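Local atomic coordinates of putative hydrolase (Bacteroides ovatus, PDB entry 4HBS), a protein that is of unknown function but, as a five-bladed beta-propeller related to the beta-fructosidase clan, may hydrolyse glycosidic bonds. Residues G161-I165 with G225-E230; G234-L238 with R250-L256; V246-R250 with W260-V264. One frame throughout, in Å; residues are numbered along the deposited sequence.

Contact 1: residues G161-I165 with G225-E230; sequences GDATI and GDTMWE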
# COMPACT_ATOMS: atom_id res chain seq x y z
N GLY A 161 -2.62 0.32 7.26
CA GLY A 161 -3.91 -0.07 6.73
C GLY A 161 -4.29 1.10 5.87
O GLY A 161 -3.49 2.04 5.73
N ASP A 162 -5.47 1.10 5.28
CA ASP A 162 -5.86 2.25 4.46
C ASP A 162 -6.41 3.37 5.38
O ASP A 162 -6.67 3.13 6.57
CB ASP A 162 -6.89 1.82 3.39
CG ASP A 162 -6.89 2.63 2.12
OD1 ASP A 162 -6.35 3.75 2.13
OD2 ASP A 162 -7.51 2.19 1.15
N ALA A 163 -6.55 4.59 4.86
CA ALA A 163 -7.03 5.73 5.64
C ALA A 163 -8.03 6.55 4.86
O ALA A 163 -7.99 6.55 3.61
CB ALA A 163 -5.86 6.59 6.07
N THR A 164 -8.92 7.25 5.59
CA THR A 164 -9.97 8.11 5.02
C THR A 164 -9.99 9.43 5.74
O THR A 164 -9.44 9.54 6.84
CB THR A 164 -11.37 7.43 5.10
OG1 THR A 164 -12.33 8.25 4.42
CG2 THR A 164 -11.84 7.17 6.55
N ILE A 165 -10.66 10.43 5.13
CA ILE A 165 -10.86 11.74 5.73
C ILE A 165 -12.28 11.82 6.26
O ILE A 165 -13.24 11.45 5.57
CB ILE A 165 -10.57 12.90 4.72
CG1 ILE A 165 -9.25 12.67 3.91
CG2 ILE A 165 -10.55 14.24 5.44
CD1 ILE A 165 -7.99 12.71 4.71
N GLY A 225 -10.10 -3.69 6.13
CA GLY A 225 -9.67 -2.30 6.03
C GLY A 225 -8.25 -2.09 5.54
O GLY A 225 -7.83 -0.93 5.42
N ASP A 226 -7.49 -3.18 5.24
CA ASP A 226 -6.12 -3.05 4.69
C ASP A 226 -6.19 -2.19 3.41
O ASP A 226 -5.26 -1.43 3.13
CB ASP A 226 -5.50 -4.42 4.41
CG ASP A 226 -5.05 -5.20 5.63
OD1 ASP A 226 -4.75 -4.56 6.67
OD2 ASP A 226 -4.98 -6.44 5.55
N THR A 227 -7.29 -2.35 2.64
CA THR A 227 -7.68 -1.52 1.51
C THR A 227 -9.12 -1.07 1.83
O THR A 227 -9.80 -1.71 2.65
CB THR A 227 -7.55 -2.22 0.16
OG1 THR A 227 -8.58 -3.19 0.03
CG2 THR A 227 -6.18 -2.84 -0.03
N MSE A 228 -9.55 0.02 1.21
CA MSE A 228 -10.87 0.60 1.45
C MSE A 228 -11.49 1.17 0.21
O MSE A 228 -10.81 1.37 -0.80
CB MSE A 228 -10.72 1.74 2.45
CG MSE A 228 -11.00 1.35 3.85
SE MSE A 228 -10.37 2.63 5.16
CE MSE A 228 -10.41 4.11 4.26
N TRP A 229 -12.78 1.47 0.30
CA TRP A 229 -13.52 2.15 -0.75
C TRP A 229 -14.65 2.98 -0.13
O TRP A 229 -15.61 2.41 0.38
CB TRP A 229 -14.06 1.18 -1.81
CG TRP A 229 -15.00 1.87 -2.75
CD1 TRP A 229 -16.36 1.76 -2.76
CD2 TRP A 229 -14.69 2.98 -3.59
NE1 TRP A 229 -16.90 2.69 -3.61
CE2 TRP A 229 -15.89 3.43 -4.16
CE3 TRP A 229 -13.49 3.62 -3.95
CZ2 TRP A 229 -15.93 4.46 -5.10
CZ3 TRP A 229 -13.53 4.64 -4.89
CH2 TRP A 229 -14.75 5.07 -5.42
N GLU A 230 -14.54 4.32 -0.17
CA GLU A 230 -15.58 5.21 0.35
C GLU A 230 -16.61 5.36 -0.77
O GLU A 230 -16.32 5.99 -1.79
CB GLU A 230 -14.96 6.56 0.79
CG GLU A 230 -15.92 7.47 1.54
CD GLU A 230 -15.28 8.41 2.54
OE1 GLU A 230 -14.13 8.86 2.30
OE2 GLU A 230 -15.92 8.69 3.58
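Asp162 holds the N-terminal end of this contact with both its backbone and its carboxylate. Its amide gives a hydrogen bond to the carbonyl of Gly225 (Asp162 N to Gly225 O, 3.1 Å), and its side chain, in the t rotamer, swings toward 225-230. There Met228 N makes a weak, bent hydrogen bond to Asp162 OD2 at 3.0 Å, while OD1 turns back to accept from Ala163 N at 2.9 Å. The short, forked aspartate can thus serve two amides at once. Gly225, at phi 106°, occupies a turn where a CB would collide with the preceding carbonyl, so glycine suits it. The two strands run nearly parallel (23° apart), yet their axes stay 6.1 Å from each other and no ladder forms: each is the first strand of its own propeller blade, and side chains fill the gap between blades. Met228, present as selenomethionine, shares with Asp162 most of the buried surface. With chi1 at -96°, between wells, and chi2 t, it reaches across until CE lies 3.5 Å from Ala163 C and 3.6 Å from Thr164 CB; the long, unbranched, flexible side chain of methionine fits such an uneven space. Farther along, Glu230 stretches out in t,t form, bringing OE1 within 2.8 Å of Thr164 OG1, whose own chi1 is t. Asp226 and Thr227 point away instead: the former forms a salt bridge with Arg188, and the latter, in the p rotamer, a hydrogen bond to the carbonyl of Pro298 in the next blade.

Contact 2: residues G234-L238 with R250-L256; sequences GHIYL and RTATRDL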
# COMPACT_ATOMS: atom_id res chain seq x y z
N GLY A 234 -22.72 6.19 1.48
CA GLY A 234 -22.41 6.52 2.87
C GLY A 234 -21.69 5.47 3.69
O GLY A 234 -21.54 5.67 4.89
N HIS A 235 -21.22 4.37 3.07
CA HIS A 235 -20.45 3.33 3.78
C HIS A 235 -19.04 3.29 3.26
O HIS A 235 -18.82 3.44 2.05
CB HIS A 235 -21.06 1.93 3.57
CG HIS A 235 -22.49 1.78 3.96
ND1 HIS A 235 -22.90 1.91 5.26
CD2 HIS A 235 -23.54 1.37 3.21
CE1 HIS A 235 -24.19 1.67 5.26
NE2 HIS A 235 -24.62 1.33 4.05
N ILE A 236 -18.07 3.02 4.16
CA ILE A 236 -16.69 2.81 3.78
C ILE A 236 -16.55 1.33 3.68
O ILE A 236 -16.74 0.65 4.68
CB ILE A 236 -15.68 3.42 4.78
CG1 ILE A 236 -15.88 4.91 4.94
CG2 ILE A 236 -14.26 3.13 4.33
CD1 ILE A 236 -15.36 5.42 6.27
N TYR A 237 -16.26 0.79 2.50
CA TYR A 237 -16.08 -0.64 2.34
C TYR A 237 -14.66 -0.99 2.74
O TYR A 237 -13.75 -0.24 2.43
CB TYR A 237 -16.43 -1.09 0.92
CG TYR A 237 -17.93 -1.06 0.73
CD1 TYR A 237 -18.59 0.12 0.44
CD2 TYR A 237 -18.71 -2.18 1.02
CE1 TYR A 237 -19.98 0.19 0.39
CE2 TYR A 237 -20.10 -2.13 0.97
CZ TYR A 237 -20.73 -0.94 0.67
OH TYR A 237 -22.10 -0.90 0.58
N LEU A 238 -14.51 -2.05 3.55
CA LEU A 238 -13.26 -2.53 4.14
C LEU A 238 -12.99 -3.94 3.63
O LEU A 238 -13.82 -4.81 3.87
CB LEU A 238 -13.39 -2.52 5.67
CG LEU A 238 -14.08 -1.32 6.30
CD1 LEU A 238 -14.71 -1.70 7.60
CD2 LEU A 238 -13.12 -0.19 6.46
N ARG A 250 -18.07 -3.33 6.12
CA ARG A 250 -18.32 -1.92 5.85
C ARG A 250 -18.73 -1.16 7.11
O ARG A 250 -19.30 -1.74 8.03
CB ARG A 250 -19.38 -1.72 4.73
CG ARG A 250 -20.84 -1.80 5.18
CD ARG A 250 -21.80 -1.84 4.00
NE ARG A 250 -23.18 -2.12 4.41
CZ ARG A 250 -24.20 -2.35 3.58
NH1 ARG A 250 -24.01 -2.32 2.26
NH2 ARG A 250 -25.41 -2.61 4.05
N THR A 251 -18.48 0.15 7.11
CA THR A 251 -18.82 1.05 8.21
C THR A 251 -20.24 1.55 8.05
O THR A 251 -20.71 1.68 6.92
CB THR A 251 -17.82 2.21 8.24
OG1 THR A 251 -18.00 3.01 7.07
CG2 THR A 251 -16.38 1.72 8.32
N ALA A 252 -20.93 1.83 9.15
CA ALA A 252 -22.31 2.31 9.09
C ALA A 252 -22.41 3.70 8.44
O ALA A 252 -23.32 3.94 7.64
CB ALA A 252 -22.91 2.36 10.48
N THR A 253 -21.48 4.60 8.78
CA THR A 253 -21.43 5.97 8.24
C THR A 253 -20.01 6.23 7.68
O THR A 253 -19.20 5.30 7.61
CB THR A 253 -21.81 6.97 9.36
OG1 THR A 253 -20.70 7.16 10.23
CG2 THR A 253 -23.02 6.51 10.17
N ARG A 254 -19.70 7.50 7.31
CA ARG A 254 -18.37 7.84 6.79
C ARG A 254 -17.32 7.94 7.93
O ARG A 254 -16.14 8.14 7.64
CB ARG A 254 -18.40 9.14 5.97
CG ARG A 254 -19.18 8.96 4.68
CD ARG A 254 -19.09 10.16 3.77
NE ARG A 254 -20.16 10.17 2.77
CZ ARG A 254 -20.20 9.43 1.66
NH1 ARG A 254 -19.22 8.57 1.38
NH2 ARG A 254 -21.23 9.53 0.83
N ASP A 255 -17.74 7.79 9.22
CA ASP A 255 -16.82 7.73 10.36
C ASP A 255 -16.21 6.32 10.37
O ASP A 255 -16.95 5.34 10.47
CB ASP A 255 -17.55 8.03 11.70
CG ASP A 255 -16.65 8.27 12.91
OD1 ASP A 255 -15.48 7.84 12.87
OD2 ASP A 255 -17.14 8.84 13.92
N LEU A 256 -14.90 6.20 10.24
CA LEU A 256 -14.23 4.90 10.26
C LEU A 256 -14.53 4.16 11.60
O LEU A 256 -14.63 2.94 11.61
CB LEU A 256 -12.71 5.07 10.04
CG LEU A 256 -11.86 3.83 9.77
CD1 LEU A 256 -12.49 2.94 8.71
CD2 LEU A 256 -10.49 4.25 9.33
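Arg250 lays its long side chain across two aromatic rings. Its CB sits over the face of Tyr237, 4.1 Å from the ring centroid, and its CD makes a second CH-pi contact over His235, 3.9 Å from that centroid. Beyond, the guanidinium lies flat on the imidazole (centres 4.1 Å apart, planes at 11°), and Arg250 NH1 donates to Tyr237 OH at 2.9 Å. Arginine suits this place because its aliphatic stem can pack on rings while its charged end still finds acceptors, among them Glu261 through a salt bridge. His235 is held at its edge as well, ND1 donating to Thr251 O at 2.8 Å. Here the beta hairpin of strands 236-242 and 245-251, the second and third strands of a propeller blade, opens out: Tyr237 and Arg250 form an antiparallel non-hydrogen-bonded pair, and next to it Thr251 N bonds to Ile236 O at 3.0 Å. Ile236 N, however, donates to a side chain, Thr251 OG1, at 2.9 Å; that hydroxyl in turn donates to Thr253 O at 2.6 Å, so threonine splices the strand to the departing turn. The branched Ile236 side chain extends under this turn, CD1 lying 3.1 Å from Arg254 O, and its other neighbours include Met228. Thr253 OG1 accepts from Asp255 N at 3.2 Å, forming an ST turn, and is also hydrogen-bonded to the Ser258 hydroxyl.

Contact 3: residues V246-R250 with W260-V264; sequences VAVAR and WEYYV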
# COMPACT_ATOMS: atom_id res chain seq x y z
N VAL A 246 -11.15 -13.12 -1.11
CA VAL A 246 -11.43 -11.72 -0.77
C VAL A 246 -12.75 -11.59 -0.04
O VAL A 246 -13.78 -11.86 -0.63
CB VAL A 246 -11.44 -10.82 -2.02
CG1 VAL A 246 -11.66 -9.36 -1.65
CG2 VAL A 246 -10.17 -10.98 -2.84
N ALA A 247 -12.72 -11.13 1.23
CA ALA A 247 -13.92 -10.89 2.04
C ALA A 247 -14.10 -9.38 2.23
O ALA A 247 -13.13 -8.64 2.12
CB ALA A 247 -13.79 -11.60 3.38
N VAL A 248 -15.31 -8.93 2.51
CA VAL A 248 -15.60 -7.50 2.67
C VAL A 248 -16.47 -7.22 3.92
O VAL A 248 -17.32 -8.02 4.32
CB VAL A 248 -16.28 -6.94 1.38
CG1 VAL A 248 -17.64 -7.60 1.13
CG2 VAL A 248 -16.42 -5.42 1.43
N ALA A 249 -16.22 -6.05 4.53
CA ALA A 249 -16.97 -5.49 5.66
C ALA A 249 -17.25 -4.03 5.34
O ALA A 249 -16.71 -3.54 4.34
CB ALA A 249 -16.17 -5.60 6.94
N ARG A 250 -18.07 -3.33 6.12
CA ARG A 250 -18.32 -1.92 5.85
C ARG A 250 -18.73 -1.16 7.11
O ARG A 250 -19.30 -1.74 8.03
CB ARG A 250 -19.38 -1.72 4.73
CG ARG A 250 -20.84 -1.80 5.18
CD ARG A 250 -21.80 -1.84 4.00
NE ARG A 250 -23.18 -2.12 4.41
CZ ARG A 250 -24.20 -2.35 3.58
NH1 ARG A 250 -24.01 -2.32 2.26
NH2 ARG A 250 -25.41 -2.61 4.05
N TRP A 260 -19.21 -1.68 12.56
CA TRP A 260 -18.85 -2.47 11.39
C TRP A 260 -19.84 -3.60 11.22
O TRP A 260 -20.34 -4.14 12.21
CB TRP A 260 -17.43 -3.04 11.53
CG TRP A 260 -16.33 -2.06 11.31
CD1 TRP A 260 -16.40 -0.70 11.38
CD2 TRP A 260 -14.96 -2.38 11.07
NE1 TRP A 260 -15.17 -0.15 11.14
CE2 TRP A 260 -14.26 -1.15 10.94
CE3 TRP A 260 -14.24 -3.58 10.93
CZ2 TRP A 260 -12.89 -1.10 10.66
CZ3 TRP A 260 -12.89 -3.52 10.66
CH2 TRP A 260 -12.22 -2.29 10.57
N GLU A 261 -20.12 -3.95 9.96
CA GLU A 261 -20.95 -5.10 9.62
C GLU A 261 -20.24 -5.84 8.51
O GLU A 261 -19.61 -5.22 7.66
CB GLU A 261 -22.40 -4.75 9.30
CG GLU A 261 -22.59 -3.64 8.31
CD GLU A 261 -24.05 -3.43 7.92
OE1 GLU A 261 -24.94 -3.96 8.62
OE2 GLU A 261 -24.29 -2.73 6.91
N TYR A 262 -20.27 -7.17 8.57
CA TYR A 262 -19.50 -8.06 7.71
C TYR A 262 -20.39 -8.81 6.74
O TYR A 262 -21.40 -9.36 7.15
CB TYR A 262 -18.73 -9.06 8.62
CG TYR A 262 -17.94 -8.36 9.71
CD1 TYR A 262 -18.54 -8.02 10.92
CD2 TYR A 262 -16.62 -7.97 9.50
CE1 TYR A 262 -17.85 -7.30 11.89
CE2 TYR A 262 -15.91 -7.27 10.48
CZ TYR A 262 -16.52 -6.95 11.68
OH TYR A 262 -15.86 -6.26 12.66
N TYR A 263 -20.00 -8.83 5.46
CA TYR A 263 -20.72 -9.57 4.42
C TYR A 263 -20.22 -11.00 4.53
O TYR A 263 -19.05 -11.28 4.23
CB TYR A 263 -20.46 -8.94 3.05
CG TYR A 263 -21.45 -9.27 1.95
CD1 TYR A 263 -22.81 -9.03 2.11
CD2 TYR A 263 -21.00 -9.62 0.67
CE1 TYR A 263 -23.71 -9.21 1.06
CE2 TYR A 263 -21.89 -9.84 -0.37
CZ TYR A 263 -23.25 -9.61 -0.19
OH TYR A 263 -24.13 -9.83 -1.21
N VAL A 264 -21.06 -11.88 5.09
CA VAL A 264 -20.71 -13.27 5.36
C VAL A 264 -21.79 -14.17 4.75
O VAL A 264 -22.97 -13.81 4.75
CB VAL A 264 -20.47 -13.53 6.88
CG1 VAL A 264 -21.63 -13.07 7.73
CG2 VAL A 264 -20.13 -14.99 7.17
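A salt bridge between Arg250 and Glu261 crosses the two strands: Arg250 NE donates to Glu261 OE2 at 2.8 Å and Arg250 NH2 to the same oxygen at 3.1 Å, with the carboxylate oxygen near the guanidinium plane. It stands above a regular antiparallel hydrogen-bonded pair of the same residues, in which Arg250 N reaches Glu261 O at 2.9 Å and Glu261 N reaches Arg250 O at 3.0 Å. Such pairs set side chains side by side, which suits opposite charges. Tyr263 N adds a bond to Val248 O at 3.0 Å, and the strands, the third and fourth of a propeller blade, cross at 152°. On the Arg250 face, Val248 CG1 packs 3.7 Å from Tyr263 CB. On the other face, Ala249 and Tyr262 form the non-hydrogen-bonded pair; the small alanine lets the tyrosine ring approach, with Ala249 CB 3.5 Å from Tyr262 CD2. Trp273, on the blade's outermost strand, 271-274, meets Arg250 through a cation-pi interaction. The Arg250 and Glu261 charges are thus paired on a partly exposed face, while Ala249 and Tyr262 pack on a buried one with the tyrosine hydroxyl satisfied by His220; both probably help hold the hairpin together.

How the contacts relate
Following the chain, contact 1 comes first: 161-165 ends the first strand of one blade, and the loop it closes runs through that blade's three other strands before 225-230 opens the next. Contact 1 is complete before contact 2 begins, yet the two touch, because strands 227-230 and 236-242 are neighbours in one sheet. Contacts 2 and 3 then cross along the chain, the segments alternating, and share Arg250 on strand 245-251. Contact 2 closes the 236-242/245-251 hairpin and contact 3 the next one, 245-251/260-265. Contact 1 therefore joins two blades at their first strands, whereas contacts 2 and 3 tie successive strands within the later of the two blades.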